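Long-range contacts in uncharacterized protein DUF1185 (Bordetella bronchiseptica RB50, PDB 3BYQ), which is of unknown function but adopts a variant of the Bacillus chorismate mutase fold and may play a part in amino-acid metabolism: residues E6-R10 / D155-E161; S81-I85 / V97-A101; R143-N147 / T170-V174. All blocks are in the same frame, centred on the assembly; numbering follows the deposited sequence.

Interaction 1: E6-R10 / D155-E161; sequences EIRKR and DAPRPRE. With EDO (1,2-ethanediol), chain I.
Arg8 lays one face of its guanidinium over Arg158 (Arg8 NH2 to Arg158 NE 3.5 Å); Asp155 and Glu161 carboxylates flank these like charges, consistent with offsetting them. Its chain runs t, t, p from strand 7-17, whose backbone departs from extended values at Arg8 (phi/psi -87/-49). With CA atoms 9.2 Å apart for Arg8 and Glu161 and 9.1 Å for Lys9 and Ala156, side chains bridge the gap. Arg8 NE donates to Glu161 OE2 (2.6 Å), Arg8 NH1 to Asp155 OD2 (2.9 Å), and Arg8 NH2 to Glu161 OE1 (2.9 Å) and Asp155 O (3.0 Å). Lys9 and Arg158 complete a buried salt-bridge network tying strand 7-17 to the loop leading into strand 161-169, which has a cis peptide before Pro157 and a type I turn from Arg158 to Glu161. Arg158 NH2 bridges Asp155 OD2 (2.8 Å); Arg158 N donates to Glu161 OE1 (2.9 Å). Lys9 NZ, chi1 p, meets Asp155 OD1 (2.9 Å) and also Glu15 of the second subunit, whose strand continues the sheet.

Interaction 2: S81-I85 / V97-A101; sequences SKAAI and VWHEA
Residues 81-85 are fully extended within strand 79-86, while 98-101 lie in helix 98-109, with Ala101 N bonded to Val97 O at 3.1 Å. The helix lies over one face of the strand: the CA atoms of Ala84 and Trp98 are 7.0 Å apart, those of Lys82 and His99 7.5 Å. Lys82 and Ala84 direct their CB atoms toward the helix, and Ala83 directs its own away. Lys82, with chi1 p and the rest of its chain t, stretches out so that NZ donates to His99 O (2.9 Å). A water 2.8 Å from both Lys82 NZ and His99 ND1 links the same residues again. Trp98, chi1 t, sets CD1 4.0 Å from Lys82 CB and 3.3 Å from Ala83 O; its CB meets Ala84 CB at 4.5 Å. Trp98 NE1 is hydrogen-bonded to Ala165 O and the ring stacks with Phe164, while His99 NE2 bonds Lys121 NZ. Strand 79-86, helix 98-109 and the parallel neighbouring strand 119-123 make a beta-alpha-beta crossover; strands 161-169 and 130-136 also pair with 79-86, both antiparallel, and helix 51-72 packs against Val97 and Ala101.

Interaction 3: R143-N147 / T170-V174; sequences RSHFN and TGARV. With EDO (1,2-ethanediol), chain T; EDO (1,2-ethanediol), chain P.
A single guanidinium nitrogen gathers two main-chain carbonyls: Arg173 NH1 donates to Arg143 O and to Phe146 O, both at 2.8 Å, and Arg173 NH2 adds a weak bond to Arg143 O (3.3 Å). The backbone over 143-145 takes helical phi/psi values but lacks regular helical bonds, then turns at Phe146 (-55/130) into the extended Asn147. Arg173, with chi1 m, chi2 t and chi3 m, folds its chain so that one face of the guanidinium lies against Ser144 O while the two accepting carbonyls sit near its plane. Its own backbone adds Arg173 N to Ser144 O at 2.9 Å. The closest CA pair is His145 and Ala172, 4.2 Å apart. The His145 ring, chi1 m, presents one face to Gly171 C (3.7 Å from His145 CD2) and Ala172 N; His145 ND1 shares a hydrogen bond with Ser144 OG (2.7 Å). One water donates to His145 O (2.9 Å) and Gly171 O (2.7 Å) and accepts from Asn147 ND2 (3.0 Å). Two ethanediols, probably from the crystallisation liquor, bond Ala172 O and Thr170 O. Arg173 NE pairs with Glu93 of the fifth subunit, and Phe146 stacks on His99 of that chain. The arginine thus joins the loop before strand 147-151 to the one after strand 161-169, at the interface with the fifth subunit.

Overall arrangement
From the N terminus, residues 6-10, near the start of the chain and on strand 7-17, meet 155-161, so that interaction 1 closes a loop holding most of the chain. Within that loop, interaction 2 closes a short excursion from strand 79-86 to helix 98-109. Residues 143-147 come next, still inside the long loop, but their partner 170-174 follows its closure, so interactions 1 and 3 cross, while 2 and 3 stand in series. Interactions 1 and 2 reach the same sheet and touch where Pro157 CG meets Ile85 O at 3.4 Å. Interaction 3, its centre about 31 Å from that of interaction 1 across the chain's centre, ties the loops before strand 147-151 and after strand 161-169; like interaction 2, it touches the fifth subunit.

Interaction 1: E6-R10 / D155-E161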
# COMPACT_ATOMS: atom_id res chain seq x y z
N GLU B 6 8.83 -3.51 27.17
CA GLU B 6 7.48 -3.01 27.50
C GLU B 6 6.56 -3.27 26.32
O GLU B 6 6.69 -2.64 25.30
CB GLU B 6 7.53 -1.52 27.79
CG GLU B 6 8.41 -1.19 28.97
CD GLU B 6 8.61 0.30 29.16
OE1 GLU B 6 8.01 1.12 28.42
OE2 GLU B 6 9.38 0.65 30.06
N ILE B 7 5.62 -4.19 26.50
CA ILE B 7 4.70 -4.62 25.42
C ILE B 7 3.42 -3.77 25.35
O ILE B 7 2.68 -3.66 26.34
CB ILE B 7 4.31 -6.11 25.59
CG1 ILE B 7 5.54 -7.01 25.70
CG2 ILE B 7 3.38 -6.60 24.43
CD1 ILE B 7 5.21 -8.44 26.10
N ARG B 8 3.15 -3.20 24.18
CA ARG B 8 1.95 -2.43 23.95
C ARG B 8 0.81 -3.34 23.52
O ARG B 8 -0.31 -3.27 24.00
CB ARG B 8 2.20 -1.35 22.88
CG ARG B 8 0.95 -0.56 22.62
CD ARG B 8 1.16 0.72 21.84
NE ARG B 8 1.67 0.54 20.50
CZ ARG B 8 0.94 0.42 19.40
NH1 ARG B 8 -0.36 0.37 19.48
NH2 ARG B 8 1.53 0.29 18.22
N LYS B 9 1.12 -4.18 22.54
CA LYS B 9 0.14 -5.12 21.99
C LYS B 9 0.79 -6.31 21.38
O LYS B 9 1.99 -6.31 21.11
CB LYS B 9 -0.79 -4.42 20.99
CG LYS B 9 -0.12 -3.95 19.76
CD LYS B 9 -1.04 -3.04 18.95
CE LYS B 9 -2.22 -3.74 18.35
NZ LYS B 9 -3.12 -2.70 17.68
N ARG B 10 -0.02 -7.33 21.19
CA ARG B 10 0.41 -8.60 20.62
C ARG B 10 -0.65 -9.09 19.64
O ARG B 10 -1.82 -8.73 19.75
CB ARG B 10 0.55 -9.64 21.74
CG ARG B 10 1.74 -9.45 22.66
CD ARG B 10 1.66 -10.37 23.84
NE ARG B 10 1.83 -11.77 23.46
CZ ARG B 10 1.74 -12.80 24.29
NH1 ARG B 10 1.59 -12.61 25.58
NH2 ARG B 10 1.85 -14.03 23.80
N ASP B 155 -1.18 -0.61 13.09
CA ASP B 155 -0.70 0.58 13.76
C ASP B 155 0.66 0.38 14.41
O ASP B 155 0.98 1.06 15.38
CB ASP B 155 -1.74 1.05 14.78
CG ASP B 155 -1.81 0.15 16.00
OD1 ASP B 155 -1.63 -1.07 15.83
OD2 ASP B 155 -1.97 0.67 17.13
N ALA B 156 1.44 -0.53 13.88
CA ALA B 156 2.75 -0.80 14.44
C ALA B 156 3.73 -1.25 13.38
O ALA B 156 3.31 -1.70 12.32
CB ALA B 156 2.66 -1.92 15.48
N PRO B 157 5.02 -1.06 13.65
CA PRO B 157 5.59 -0.35 14.78
C PRO B 157 5.51 1.13 14.49
O PRO B 157 5.82 1.58 13.36
CB PRO B 157 7.05 -0.76 14.74
CG PRO B 157 7.33 -1.05 13.34
CD PRO B 157 6.08 -1.58 12.75
N ARG B 158 5.17 1.87 15.53
CA ARG B 158 5.16 3.32 15.45
C ARG B 158 6.67 3.67 15.48
O ARG B 158 7.49 2.81 15.70
CB ARG B 158 4.29 3.92 16.55
CG ARG B 158 2.84 3.50 16.30
CD ARG B 158 1.96 4.08 17.28
NE ARG B 158 0.61 3.53 17.18
CZ ARG B 158 -0.41 3.94 17.92
NH1 ARG B 158 -0.29 4.96 18.76
NH2 ARG B 158 -1.56 3.33 17.82
N PRO B 159 7.02 4.93 15.20
CA PRO B 159 8.41 5.28 15.01
C PRO B 159 9.40 4.81 16.07
O PRO B 159 10.53 4.44 15.74
CB PRO B 159 8.35 6.80 14.92
CG PRO B 159 7.04 7.07 14.22
CD PRO B 159 6.10 6.03 14.81
N ARG B 160 8.94 4.80 17.31
CA ARG B 160 9.79 4.49 18.47
C ARG B 160 9.47 3.12 19.09
O ARG B 160 9.68 2.89 20.27
CB ARG B 160 9.67 5.64 19.49
CG ARG B 160 10.13 6.97 18.89
CD ARG B 160 10.03 8.12 19.83
NE ARG B 160 8.68 8.64 19.89
CZ ARG B 160 8.08 9.23 18.87
NH1 ARG B 160 8.68 9.34 17.69
NH2 ARG B 160 6.85 9.67 19.03
N GLU B 161 8.99 2.23 18.24
CA GLU B 161 8.66 0.85 18.60
C GLU B 161 9.37 -0.15 17.72
O GLU B 161 10.00 0.18 16.71
CB GLU B 161 7.17 0.59 18.50
CG GLU B 161 6.34 1.49 19.36
CD GLU B 161 4.88 1.17 19.29
OE1 GLU B 161 4.37 0.96 18.16
OE2 GLU B 161 4.22 1.21 20.37
C1 EDO I . 7.82 10.54 14.02
O1 EDO I . 6.96 10.87 15.12
C2 EDO I . 8.73 11.72 13.72
O2 EDO I . 7.90 12.84 13.40

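Interaction 2: S81-I85 / V97-A101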
# COMPACT_ATOMS: atom_id res chain seq x y z
N SER B 81 10.15 -19.73 11.49
CA SER B 81 10.80 -18.52 11.08
C SER B 81 10.72 -17.51 12.19
O SER B 81 10.05 -17.68 13.21
CB SER B 81 10.18 -17.93 9.82
OG SER B 81 11.02 -16.91 9.27
N LYS B 82 11.39 -16.40 11.94
CA LYS B 82 11.42 -15.29 12.90
C LYS B 82 11.54 -14.02 12.12
O LYS B 82 12.10 -14.00 11.04
CB LYS B 82 12.59 -15.43 13.87
CG LYS B 82 13.99 -15.37 13.24
CD LYS B 82 15.09 -16.00 14.10
CE LYS B 82 16.38 -16.09 13.32
NZ LYS B 82 17.48 -16.82 13.97
N ALA B 83 11.02 -12.93 12.68
CA ALA B 83 11.07 -11.68 11.92
C ALA B 83 10.98 -10.48 12.81
O ALA B 83 10.56 -10.55 13.97
CB ALA B 83 9.94 -11.66 10.89
N ALA B 84 11.44 -9.36 12.28
CA ALA B 84 11.40 -8.09 13.03
C ALA B 84 11.11 -6.91 12.12
O ALA B 84 11.61 -6.83 11.02
CB ALA B 84 12.71 -7.82 13.75
N ILE B 85 10.29 -6.00 12.61
CA ILE B 85 10.00 -4.75 11.92
C ILE B 85 10.27 -3.63 12.94
O ILE B 85 9.57 -3.49 13.96
CB ILE B 85 8.56 -4.61 11.36
CG1 ILE B 85 8.17 -5.87 10.61
CG2 ILE B 85 8.46 -3.31 10.44
CD1 ILE B 85 6.76 -5.92 10.09
N VAL B 97 18.90 -7.95 16.71
CA VAL B 97 18.98 -8.62 18.01
C VAL B 97 18.08 -9.89 18.10
O VAL B 97 18.34 -10.79 18.90
CB VAL B 97 18.57 -7.69 19.19
CG1 VAL B 97 19.60 -6.58 19.39
CG2 VAL B 97 17.15 -7.13 19.00
N TRP B 98 17.05 -9.93 17.27
CA TRP B 98 16.07 -11.03 17.27
C TRP B 98 16.60 -12.34 16.68
O TRP B 98 16.05 -13.38 16.92
CB TRP B 98 14.82 -10.57 16.55
CG TRP B 98 13.55 -11.38 16.84
CD1 TRP B 98 12.78 -12.04 15.92
CD2 TRP B 98 12.94 -11.59 18.10
NE1 TRP B 98 11.70 -12.64 16.55
CE2 TRP B 98 11.79 -12.39 17.89
CE3 TRP B 98 13.23 -11.17 19.40
CZ2 TRP B 98 10.93 -12.74 18.91
CZ3 TRP B 98 12.41 -11.53 20.39
CH2 TRP B 98 11.27 -12.33 20.16
N HIS B 99 17.67 -12.27 15.88
CA HIS B 99 18.25 -13.50 15.35
C HIS B 99 18.59 -14.45 16.49
O HIS B 99 18.18 -15.60 16.49
CB HIS B 99 19.46 -13.20 14.47
CG HIS B 99 19.10 -12.59 13.15
ND1 HIS B 99 18.60 -13.34 12.10
CD2 HIS B 99 19.22 -11.32 12.69
CE1 HIS B 99 18.38 -12.54 11.07
NE2 HIS B 99 18.76 -11.32 11.39
N GLU B 100 19.31 -13.92 17.49
CA GLU B 100 19.66 -14.72 18.65
C GLU B 100 18.48 -14.83 19.61
O GLU B 100 18.09 -15.92 19.99
CB GLU B 100 20.86 -14.18 19.39
CG GLU B 100 21.21 -15.02 20.60
CD GLU B 100 22.26 -14.40 21.43
OE1 GLU B 100 23.41 -14.40 20.98
OE2 GLU B 100 21.95 -13.92 22.53
N ALA B 101 17.85 -13.70 19.93
CA ALA B 101 16.80 -13.69 20.96
C ALA B 101 15.60 -14.52 20.58
O ALA B 101 15.10 -15.30 21.39
CB ALA B 101 16.38 -12.26 21.34
O HOH W 1 19.33 -16.09 12.01

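Interaction 3: R143-N147 / T170-V174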
# COMPACT_ATOMS: atom_id res chain seq x y z
N ARG B 143 12.65 -29.70 0.40
CA ARG B 143 12.06 -28.79 -0.59
C ARG B 143 10.57 -28.53 -0.47
O ARG B 143 10.07 -27.44 -0.76
CB ARG B 143 12.42 -29.25 -2.01
CG ARG B 143 12.09 -28.23 -3.07
CD ARG B 143 12.53 -28.73 -4.40
NE ARG B 143 13.98 -28.73 -4.51
CZ ARG B 143 14.66 -29.24 -5.52
NH1 ARG B 143 14.02 -29.89 -6.46
NH2 ARG B 143 15.98 -29.15 -5.57
N SER B 144 9.86 -29.55 -0.03
CA SER B 144 8.43 -29.50 0.11
C SER B 144 7.91 -28.46 1.12
O SER B 144 6.76 -28.03 1.06
CB SER B 144 7.91 -30.85 0.58
OG SER B 144 8.58 -31.29 1.76
N HIS B 145 8.80 -28.08 2.03
CA HIS B 145 8.43 -27.24 3.18
C HIS B 145 8.67 -25.74 3.06
O HIS B 145 8.18 -25.01 3.89
CB HIS B 145 9.05 -27.79 4.45
CG HIS B 145 8.37 -29.02 4.97
ND1 HIS B 145 8.18 -30.15 4.19
CD2 HIS B 145 7.90 -29.33 6.20
CE1 HIS B 145 7.58 -31.08 4.91
NE2 HIS B 145 7.37 -30.59 6.13
N PHE B 146 9.46 -25.30 2.10
CA PHE B 146 9.66 -23.84 1.89
C PHE B 146 8.32 -23.20 1.71
O PHE B 146 7.49 -23.67 0.91
CB PHE B 146 10.53 -23.53 0.67
CG PHE B 146 11.89 -24.12 0.75
CD1 PHE B 146 12.74 -23.78 1.78
CD2 PHE B 146 12.35 -24.94 -0.25
CE1 PHE B 146 14.01 -24.32 1.85
CE2 PHE B 146 13.66 -25.47 -0.20
CZ PHE B 146 14.46 -25.15 0.85
N ASN B 147 8.07 -22.14 2.45
CA ASN B 147 6.78 -21.48 2.41
C ASN B 147 6.87 -20.08 3.00
O ASN B 147 7.96 -19.63 3.37
CB ASN B 147 5.76 -22.29 3.23
CG ASN B 147 4.37 -22.25 2.64
OD1 ASN B 147 3.97 -21.29 1.97
ND2 ASN B 147 3.63 -23.33 2.86
N THR B 170 2.82 -26.39 10.42
CA THR B 170 2.56 -27.83 10.63
C THR B 170 2.98 -28.80 9.53
O THR B 170 2.96 -30.02 9.75
CB THR B 170 1.06 -28.07 10.88
OG1 THR B 170 0.33 -27.70 9.71
CG2 THR B 170 0.62 -27.28 12.07
N GLY B 171 3.39 -28.27 8.38
CA GLY B 171 3.79 -29.14 7.29
C GLY B 171 4.27 -28.47 6.04
O GLY B 171 4.66 -27.32 6.06
N ALA B 172 4.15 -29.24 4.96
CA ALA B 172 4.58 -28.85 3.61
C ALA B 172 3.58 -27.95 2.90
O ALA B 172 2.42 -27.84 3.32
CB ALA B 172 4.82 -30.10 2.77
N ARG B 173 4.03 -27.33 1.83
CA ARG B 173 3.09 -26.60 0.95
C ARG B 173 1.96 -27.56 0.54
O ARG B 173 2.18 -28.77 0.30
CB ARG B 173 3.75 -26.11 -0.32
CG ARG B 173 4.86 -25.08 -0.12
CD ARG B 173 5.40 -24.51 -1.45
NE ARG B 173 5.99 -25.55 -2.28
CZ ARG B 173 7.18 -26.07 -2.06
NH1 ARG B 173 7.92 -25.67 -1.04
NH2 ARG B 173 7.62 -27.03 -2.86
N VAL B 174 0.77 -27.02 0.39
CA VAL B 174 -0.42 -27.87 0.12
C VAL B 174 -0.38 -28.66 -1.17
O VAL B 174 -0.99 -29.72 -1.23
CB VAL B 174 -1.77 -27.09 0.22
CG1 VAL B 174 -1.97 -26.61 1.67
CG2 VAL B 174 -1.75 -25.93 -0.80
C1 EDO T . -0.66 -30.65 7.96
O1 EDO T . 0.28 -29.60 7.76
C2 EDO T . -0.00 -31.97 8.33
O2 EDO T . 1.41 -31.82 8.44
C1 EDO P . -0.11 -29.62 4.05
O1 EDO P . 0.89 -29.34 5.02
C2 EDO P . 0.37 -30.63 3.05
O2 EDO P . 0.74 -31.85 3.71
O HOH W 2 5.30 -25.17 4.47
O HOH W 3 0.83 -24.00 1.07